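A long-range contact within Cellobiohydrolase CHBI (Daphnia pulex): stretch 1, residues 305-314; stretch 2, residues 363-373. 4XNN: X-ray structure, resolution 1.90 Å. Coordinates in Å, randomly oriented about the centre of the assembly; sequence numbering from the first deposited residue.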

# COMPACT_ATOMS: atom_id res chain seq x y z
N THR A 305 21.21 16.62 3.51
CA THR A 305 20.29 17.64 3.88
C THR A 305 18.90 17.36 3.32
O THR A 305 18.75 16.62 2.36
N ASP A 306 17.90 18.06 3.85
CA ASP A 306 16.54 18.06 3.34
C ASP A 306 16.42 18.63 1.87
O ASP A 306 15.47 18.36 1.10
N ASN A 307 17.34 19.48 1.50
CA ASN A 307 17.37 19.98 0.12
C ASN A 307 18.03 19.12 -0.94
O ASN A 307 17.86 19.40 -2.10
N GLY A 308 18.71 18.04 -0.57
CA GLY A 308 19.43 17.28 -1.58
C GLY A 308 18.48 16.41 -2.35
O GLY A 308 17.36 16.33 -1.98
N ASP A 309 18.94 15.73 -3.39
CA ASP A 309 18.07 14.81 -4.11
C ASP A 309 18.12 13.43 -3.35
O ASP A 309 19.17 13.06 -2.78
N PHE A 310 17.01 12.67 -3.41
CA PHE A 310 17.02 11.27 -2.85
C PHE A 310 18.02 10.44 -3.67
O PHE A 310 17.98 10.45 -4.92
N LYS A 311 18.90 9.74 -2.97
CA LYS A 311 19.84 8.88 -3.64
C LYS A 311 19.82 7.44 -3.16
O LYS A 311 20.27 6.59 -3.89
N GLU A 312 19.33 7.17 -1.94
CA GLU A 312 19.49 5.81 -1.43
C GLU A 312 18.44 5.50 -0.36
O GLU A 312 18.28 6.27 0.58
N PHE A 313 17.69 4.39 -0.54
CA PHE A 313 16.80 3.83 0.51
C PHE A 313 17.58 2.70 1.18
O PHE A 313 17.78 1.63 0.60
N ARG A 314 17.96 2.92 2.44
CA ARG A 314 18.68 1.94 3.26
C ARG A 314 17.66 1.28 4.20
O ARG A 314 16.60 1.87 4.52
N GLY A 363 13.78 8.22 -11.98
CA GLY A 363 14.60 7.55 -10.96
C GLY A 363 14.48 8.01 -9.53
O GLY A 363 13.43 8.51 -9.11
N MET A 364 15.54 7.82 -8.76
CA MET A 364 15.52 8.18 -7.33
C MET A 364 15.18 9.66 -7.16
O MET A 364 14.46 10.05 -6.27
N LYS A 365 15.76 10.51 -8.03
CA LYS A 365 15.49 11.92 -7.91
C LYS A 365 14.01 12.24 -7.97
O LYS A 365 13.50 12.96 -7.10
N GLN A 366 13.29 11.68 -8.94
CA GLN A 366 11.84 11.92 -9.10
C GLN A 366 11.06 11.36 -7.93
O GLN A 366 10.16 12.02 -7.42
N MET A 367 11.44 10.16 -7.48
CA MET A 367 10.82 9.57 -6.31
C MET A 367 11.03 10.53 -5.16
O MET A 367 10.15 10.76 -4.32
N GLY A 368 12.21 11.09 -5.06
CA GLY A 368 12.40 12.00 -3.90
C GLY A 368 11.60 13.31 -3.94
O GLY A 368 11.34 13.92 -2.90
N GLU A 369 11.27 13.79 -5.11
CA GLU A 369 10.44 15.00 -5.22
C GLU A 369 9.06 14.73 -4.62
O GLU A 369 8.42 15.64 -3.97
N ALA A 370 8.57 13.48 -4.78
CA ALA A 370 7.30 13.13 -4.14
C ALA A 370 7.39 13.18 -2.66
O ALA A 370 6.44 13.63 -2.00
N MET A 371 8.50 12.63 -2.14
CA MET A 371 8.76 12.54 -0.71
C MET A 371 8.97 13.92 -0.06
O MET A 371 8.61 14.15 1.11
N ARG A 372 9.55 14.82 -0.84
CA ARG A 372 9.78 16.21 -0.43
C ARG A 372 8.44 16.94 -0.29
O ARG A 372 8.23 17.62 0.70
N LYS A 373 7.55 16.80 -1.27
CA LYS A 373 6.19 17.38 -1.14
C LYS A 373 5.37 16.79 0.03
O LYS A 373 4.55 17.47 0.56

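This is a small strand-on-helix contact in which one phenylalanine is clasped between methionines of the helix, while an arginine near the C-terminal end of the helix stretch binds backbone carbonyls of the turn before the strand. The strand 310-314 crosses the helix 363-373 almost at right angles, at 93°, with the axes 6.6 Å apart at closest approach, and the apolar part of the contact gathers around a single residue.

That residue is Phe 310, buried and pointing toward the helix with chi1 t. Its backbone sits low on the helix because Gly 368 has no side chain: Phe 310 CB lies 3.6 Å from Gly 368 CA, and an ideal CB on the glycine would fall 2.5 Å from Phe 310 CB, a clash. The ring then runs between two methionines. Met 364 (m, m, m) brings its CE over one face, 3.8 Å from the centroid of the Phe 310 ring, and Met 371 (m, t, p) covers the opposite face, its CE also 3.8 Å from that centroid and its SD 3.4 Å from Phe 310 CE2. Both methyls lie 15° off the ring normal, in CH-pi geometry. Met 367 (t, p, with chi3 between wells) starts toward the strand but its end leads away, leaving its CG at the ring edge, 3.9 Å from Phe 310 CE2. The methyl of Met 364 also packs on the strand backbone, with its CE 3.6 Å from Lys 311 O. Phe 313 points toward the helix too, yet contributes little covered area.

The polar rule is a long side chain reading main-chain oxygens. Arg 372, extended through t, t before bending at chi3 m, donates from NH2 to Gly 308 O at 3.1 Å, nearly straight at 171°, and from NH1 to Asp 306 O at 2.6 Å, a weak bond because its angle is only 122°. Both oxygens lie at the guanidinium edge, where its N-H groups point. Both acceptors are main-chain oxygens within the type I turn from Thr 305 to Gly 308, and the Asn 307 side chain points away from the helix. Within the helix, Arg 372 NE makes a salt bridge to Glu 369 OE1 at 3.3 Å, which helps fix the guanidinium.

One water completes the seam, accepting from Phe 310 N at 3.0 Å and donating to Lys 365 O at 2.6 Å. Nearby, Asp 309 (chi1 m) and the extended, all-t Lys 365 meet at the margin, where Asp 309 OD1 lies 3.8 Å from Lys 365 CE.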

# COMPACT_ATOMS: atom_id res chain seq x y z
CB THR A 305 20.92 18.89 3.24
OG1 THR A 305 21.37 19.76 4.27
CG2 THR A 305 20.03 19.56 2.33
CB ASP A 306 15.65 18.90 4.30
CG ASP A 306 15.92 18.59 5.82
OD1 ASP A 306 16.78 17.73 6.21
OD2 ASP A 306 15.27 19.20 6.66
CB ASN A 307 18.00 21.32 0.11
CG ASN A 307 17.23 22.30 0.94
OD1 ASN A 307 16.02 22.20 1.10
ND2 ASN A 307 17.92 23.24 1.46
CB ASP A 309 18.60 14.53 -5.55
CG ASP A 309 18.68 15.77 -6.43
OD1 ASP A 309 17.82 16.61 -6.32
OD2 ASP A 309 19.60 15.87 -7.26
CB PHE A 310 15.63 10.70 -3.08
CG PHE A 310 15.36 9.37 -2.46
CD1 PHE A 310 15.97 8.95 -1.29
CD2 PHE A 310 14.32 8.59 -3.01
CE1 PHE A 310 15.59 7.77 -0.67
CE2 PHE A 310 13.94 7.39 -2.44
CZ PHE A 310 14.57 6.95 -1.27
CB LYS A 311 21.28 9.47 -3.63
CG LYS A 311 22.03 9.49 -2.35
CD LYS A 311 23.57 9.60 -2.60
CE LYS A 311 24.44 9.32 -1.36
NZ LYS A 311 24.26 10.33 -0.27
CB GLU A 312 20.90 5.59 -0.88
CG GLU A 312 21.12 4.20 -0.36
CD GLU A 312 22.56 3.94 -0.03
OE1 GLU A 312 23.23 4.93 0.36
OE2 GLU A 312 23.00 2.75 -0.09
CB PHE A 313 15.53 3.31 -0.25
CG PHE A 313 14.36 2.82 0.55
CD1 PHE A 313 14.46 2.28 1.83
CD2 PHE A 313 13.11 2.79 -0.09
CE1 PHE A 313 13.34 1.76 2.45
CE2 PHE A 313 12.00 2.27 0.55
CZ PHE A 313 12.12 1.74 1.84
CB ARG A 314 19.78 2.62 4.09
CG ARG A 314 20.88 3.25 3.28
CD ARG A 314 22.16 3.61 4.06
NE ARG A 314 22.01 4.33 5.38
CZ ARG A 314 22.81 5.34 5.83
NH1 ARG A 314 23.77 5.91 5.00
NH2 ARG A 314 22.62 5.82 7.11
CB MET A 364 16.86 7.83 -6.71
CG MET A 364 17.13 6.32 -6.65
SD MET A 364 15.96 5.43 -5.60
CE MET A 364 16.81 5.72 -4.02
CB LYS A 365 16.30 12.70 -8.97
CG LYS A 365 15.96 14.19 -9.00
CD LYS A 365 16.96 14.98 -9.90
CE LYS A 365 16.61 16.44 -9.88
NZ LYS A 365 17.23 17.11 -11.06
CB GLN A 366 11.34 11.37 -10.44
CG GLN A 366 9.82 11.56 -10.74
CD GLN A 366 9.45 13.01 -11.03
OE1 GLN A 366 10.30 13.87 -10.94
NE2 GLN A 366 8.19 13.28 -11.23
CB MET A 367 11.53 8.22 -5.92
CG MET A 367 10.84 7.50 -4.76
SD MET A 367 9.23 6.78 -5.16
CE MET A 367 8.05 7.88 -4.38
CB GLU A 369 10.33 15.42 -6.67
CG GLU A 369 11.64 15.89 -7.28
CD GLU A 369 12.25 17.19 -6.70
OE1 GLU A 369 11.66 17.88 -5.84
OE2 GLU A 369 13.37 17.55 -7.13
CB ALA A 370 6.88 11.74 -4.56
CB MET A 371 10.01 11.68 -0.50
CG MET A 371 9.83 10.21 -0.91
SD MET A 371 11.32 9.30 -1.29
CE MET A 371 12.05 9.06 0.34
CB ARG A 372 10.63 16.96 -1.48
CG ARG A 372 10.96 18.41 -0.99
CD ARG A 372 11.71 19.25 -2.01
NE ARG A 372 12.71 18.50 -2.81
CZ ARG A 372 13.86 18.14 -2.33
NH1 ARG A 372 14.16 18.41 -1.09
NH2 ARG A 372 14.72 17.50 -3.08
CB LYS A 373 5.46 17.30 -2.45
CG LYS A 373 3.97 17.56 -2.37
CD LYS A 373 3.61 18.95 -1.85
CE LYS A 373 2.10 19.11 -1.74
NZ LYS A 373 1.39 18.89 -3.05
O HOH W 1 14.93 13.91 -5.10